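Local structure of beta-lactamase (Escherichia coli, 6PQ8) at residues A46-E51 with T188-K193. The protein probably hydrolyses beta-lactam antibiotics to substituted beta-amino acids, as a class A beta-lactamase encoded on a plasmid and linked to antibiotic resistance. The protein carries 1 engineered substitution. Residues are numbered along the deposited sequence; the frame is centred on the assembly and turned at random.
Sequences AVLGIE and TVQLLK. With J01 ((2R,3Z,5R)-3-(2-hydroxyethylidene)-7-oxo-4-oxa-1-azabicyclo[3.2.0]heptane-2-carboxylic acid), chain C.
Lys-193, Leu-48 and Val-189 carry most of the surface buried where helix 185-196 lies against strand 42-49, and they illustrate how a lysine can serve an interface with its whole length. Strand and helix run in roughly the same direction, their axes 8.0 Å apart at closest approach. The CG of Lys-193 stands anti to the backbone N (chi1 178°), and from there the chain runs fully extended away from the helix. Its aliphatic part crosses Leu-48 at about a right angle, with CD of Lys-193 3.9 Å from CG of Leu-48. Farther along, NZ of Lys-193 donates to O of Gly-49 at 2.9 Å, meeting the carbonyl almost end-on (C=O...N angle 161°). Ile-50 lies alongside the lysine but points the opposite way, and its CD1 reaches within 3.8 Å of CG of Lys-193.

One turn earlier on the helix, Val-189 fits between Leu-48 and Ala-46. Its two methyls divide the work: CG1 sits against both CB and CD2 of Leu-48, 3.4 Å from CB and closer than usual van der Waals contact, while CG2 rests 3.4 Å from O of Ala-46. The first torsion of Val-189, 114°, falls off the staggered positions, which may reflect crowding or the fit of the model. Ala-46 meets Val-189 as well, its CB 4.0 Å from CB of Val-189.

Beyond the pair, strand 264-274 continues the sheet beside 42-49, and its Ala-266 also touches Val-189. J01 lies across the strand from the helix, close to CA of Gly-49. The contact thus packs a helix on one face of the five-stranded sheet of the class A fold, joining an apolar seam to a polar end: methylenes lie against Leu-48 and Ile-50, while the ammonium group supplies a donor to a strand-end carbonyl and would probably polarise it.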
loop_
_atom_site.group_PDB
_atom_site.type_symbol
_atom_site.label_atom_id
_atom_site.label_comp_id
_atom_site.label_asym_id
_atom_site.label_seq_id
_atom_site.Cartn_x
_atom_site.Cartn_y
_atom_site.Cartn_z
ATOM N N ALA A 46 -5.600 -1.405 -11.352
ATOM C CA ALA A 46 -5.984 -2.806 -11.401
ATOM C C ALA A 46 -7.101 -3.054 -10.400
ATOM O O ALA A 46 -7.098 -2.492 -9.300
ATOM C CB ALA A 46 -4.792 -3.731 -11.130
ATOM N N VAL A 47 -8.062 -3.887 -10.801
ATOM C CA VAL A 47 -9.192 -4.291 -9.972
ATOM C C VAL A 47 -9.322 -5.804 -10.046
ATOM O O VAL A 47 -9.209 -6.393 -11.129
ATOM C CB VAL A 47 -10.517 -3.641 -10.424
ATOM C CG1 VAL A 47 -11.664 -4.143 -9.554
ATOM C CG2 VAL A 47 -10.435 -2.103 -10.426
ATOM N N LEU A 48 -9.575 -6.434 -8.903
ATOM C CA LEU A 48 -9.825 -7.871 -8.848
ATOM C C LEU A 48 -11.003 -8.138 -7.921
ATOM O O LEU A 48 -10.952 -7.766 -6.743
ATOM C CB LEU A 48 -8.592 -8.614 -8.357
ATOM C CG LEU A 48 -8.315 -10.010 -8.872
ATOM C CD1 LEU A 48 -8.737 -10.119 -10.331
ATOM C CD2 LEU A 48 -6.841 -10.338 -8.683
ATOM N N GLY A 49 -12.055 -8.768 -8.446
ATOM C CA GLY A 49 -13.138 -9.223 -7.584
ATOM C C GLY A 49 -12.641 -10.248 -6.575
ATOM O O GLY A 49 -11.752 -11.050 -6.865
ATOM N N ILE A 50 -13.190 -10.220 -5.387
ATOM C CA ILE A 50 -12.785 -11.148 -4.379
ATOM C C ILE A 50 -13.520 -12.463 -4.485
ATOM O O ILE A 50 -12.907 -13.481 -4.586
ATOM C CB ILE A 50 -12.941 -10.560 -2.982
ATOM C CG1 ILE A 50 -11.967 -9.423 -2.812
ATOM C CG2 ILE A 50 -12.682 -11.596 -1.918
ATOM C CD1 ILE A 50 -10.549 -9.852 -2.950
ATOM N N GLU A 51 -14.831 -12.424 -4.466
ATOM C CA GLU A 51 -15.584 -13.641 -4.527
ATOM C C GLU A 51 -16.192 -13.967 -5.882
ATOM O O GLU A 51 -16.489 -15.084 -6.160
ATOM C CB GLU A 51 -16.522 -13.805 -3.331
ATOM C CG GLU A 51 -17.345 -12.638 -2.872
ATOM C CD GLU A 51 -16.578 -11.534 -2.183
ATOM O OE1 GLU A 51 -16.146 -11.654 -1.048
ATOM O OE2 GLU A 51 -16.478 -10.497 -2.779
ATOM N N THR A 188 -0.104 -6.098 -7.384
ATOM C CA THR A 188 -0.643 -5.636 -6.107
ATOM C C THR A 188 -2.005 -6.258 -5.835
ATOM O O THR A 188 -2.266 -6.793 -4.749
ATOM C CB THR A 188 -0.767 -4.111 -6.103
ATOM O OG1 THR A 188 0.429 -3.523 -6.620
ATOM C CG2 THR A 188 -1.017 -3.604 -4.681
ATOM N N VAL A 189 -2.880 -6.204 -6.830
ATOM C CA VAL A 189 -4.251 -6.647 -6.667
ATOM C C VAL A 189 -4.315 -8.173 -6.495
ATOM O O VAL A 189 -5.126 -8.688 -5.706
ATOM C CB VAL A 189 -5.023 -6.059 -7.864
ATOM C CG1 VAL A 189 -5.545 -7.091 -8.823
ATOM C CG2 VAL A 189 -6.073 -5.059 -7.398
ATOM N N GLN A 190 -3.412 -8.911 -7.151
ATOM C CA GLN A 190 -3.267 -10.340 -6.876
ATOM C C GLN A 190 -2.837 -10.581 -5.437
ATOM O O GLN A 190 -3.367 -11.472 -4.759
ATOM C CB GLN A 190 -2.241 -10.963 -7.830
ATOM C CG GLN A 190 -2.668 -10.944 -9.277
ATOM C CD GLN A 190 -1.526 -11.233 -10.237
ATOM O OE1 GLN A 190 -0.502 -11.829 -9.859
ATOM N NE2 GLN A 190 -1.699 -10.817 -11.495
ATOM N N LEU A 191 -1.861 -9.809 -4.958
ATOM C CA LEU A 191 -1.390 -10.002 -3.594
ATOM C C LEU A 191 -2.460 -9.615 -2.571
ATOM O O LEU A 191 -2.638 -10.312 -1.565
ATOM C CB LEU A 191 -0.100 -9.213 -3.374
ATOM C CG LEU A 191 0.434 -9.325 -1.948
ATOM C CD1 LEU A 191 1.010 -10.732 -1.677
ATOM C CD2 LEU A 191 1.454 -8.248 -1.688
ATOM N N LEU A 192 -3.185 -8.515 -2.809
ATOM C CA LEU A 192 -4.279 -8.138 -1.912
ATOM C C LEU A 192 -5.343 -9.231 -1.837
ATOM O O LEU A 192 -5.887 -9.501 -0.763
ATOM C CB LEU A 192 -4.919 -6.818 -2.361
ATOM C CG LEU A 192 -4.208 -5.499 -2.042
ATOM C CD1 LEU A 192 -4.756 -4.371 -2.934
ATOM C CD2 LEU A 192 -4.292 -5.109 -0.556
ATOM N N LYS A 193 -5.664 -9.863 -2.973
ATOM C CA LYS A 193 -6.689 -10.904 -2.973
ATOM C C LYS A 193 -6.234 -12.148 -2.210
ATOM O O LYS A 193 -7.018 -12.726 -1.445
ATOM C CB LYS A 193 -7.070 -11.273 -4.407
ATOM C CG LYS A 193 -8.108 -12.379 -4.489
ATOM C CD LYS A 193 -8.677 -12.496 -5.894
ATOM C CE LYS A 193 -9.751 -13.559 -5.970
ATOM N NZ LYS A 193 -10.360 -13.565 -7.322
HETATM O O2 J01 C . -17.229 -9.575 -5.823
HETATM C C5 J01 C . -17.414 -8.985 -6.852
HETATM C C4 J01 C . -16.580 -8.622 -8.074
HETATM C C3 J01 C . -17.797 -7.751 -8.473
HETATM N N1 J01 C . -18.565 -8.374 -7.381
HETATM O O1 J01 C . -18.388 -8.139 -9.729
HETATM C C1 J01 C . -19.661 -8.430 -9.410
HETATM C C2 J01 C . -19.718 -9.010 -8.014
HETATM C C8 J01 C . -21.073 -8.613 -7.424
HETATM O O5 J01 C . -21.157 -7.658 -6.696
HETATM O O4 J01 C . -22.043 -9.260 -7.754
HETATM C C6 J01 C . -20.707 -8.183 -10.305
HETATM C C7 J01 C . -20.426 -7.295 -11.485
HETATM O O3 J01 C . -19.289 -7.784 -12.168
#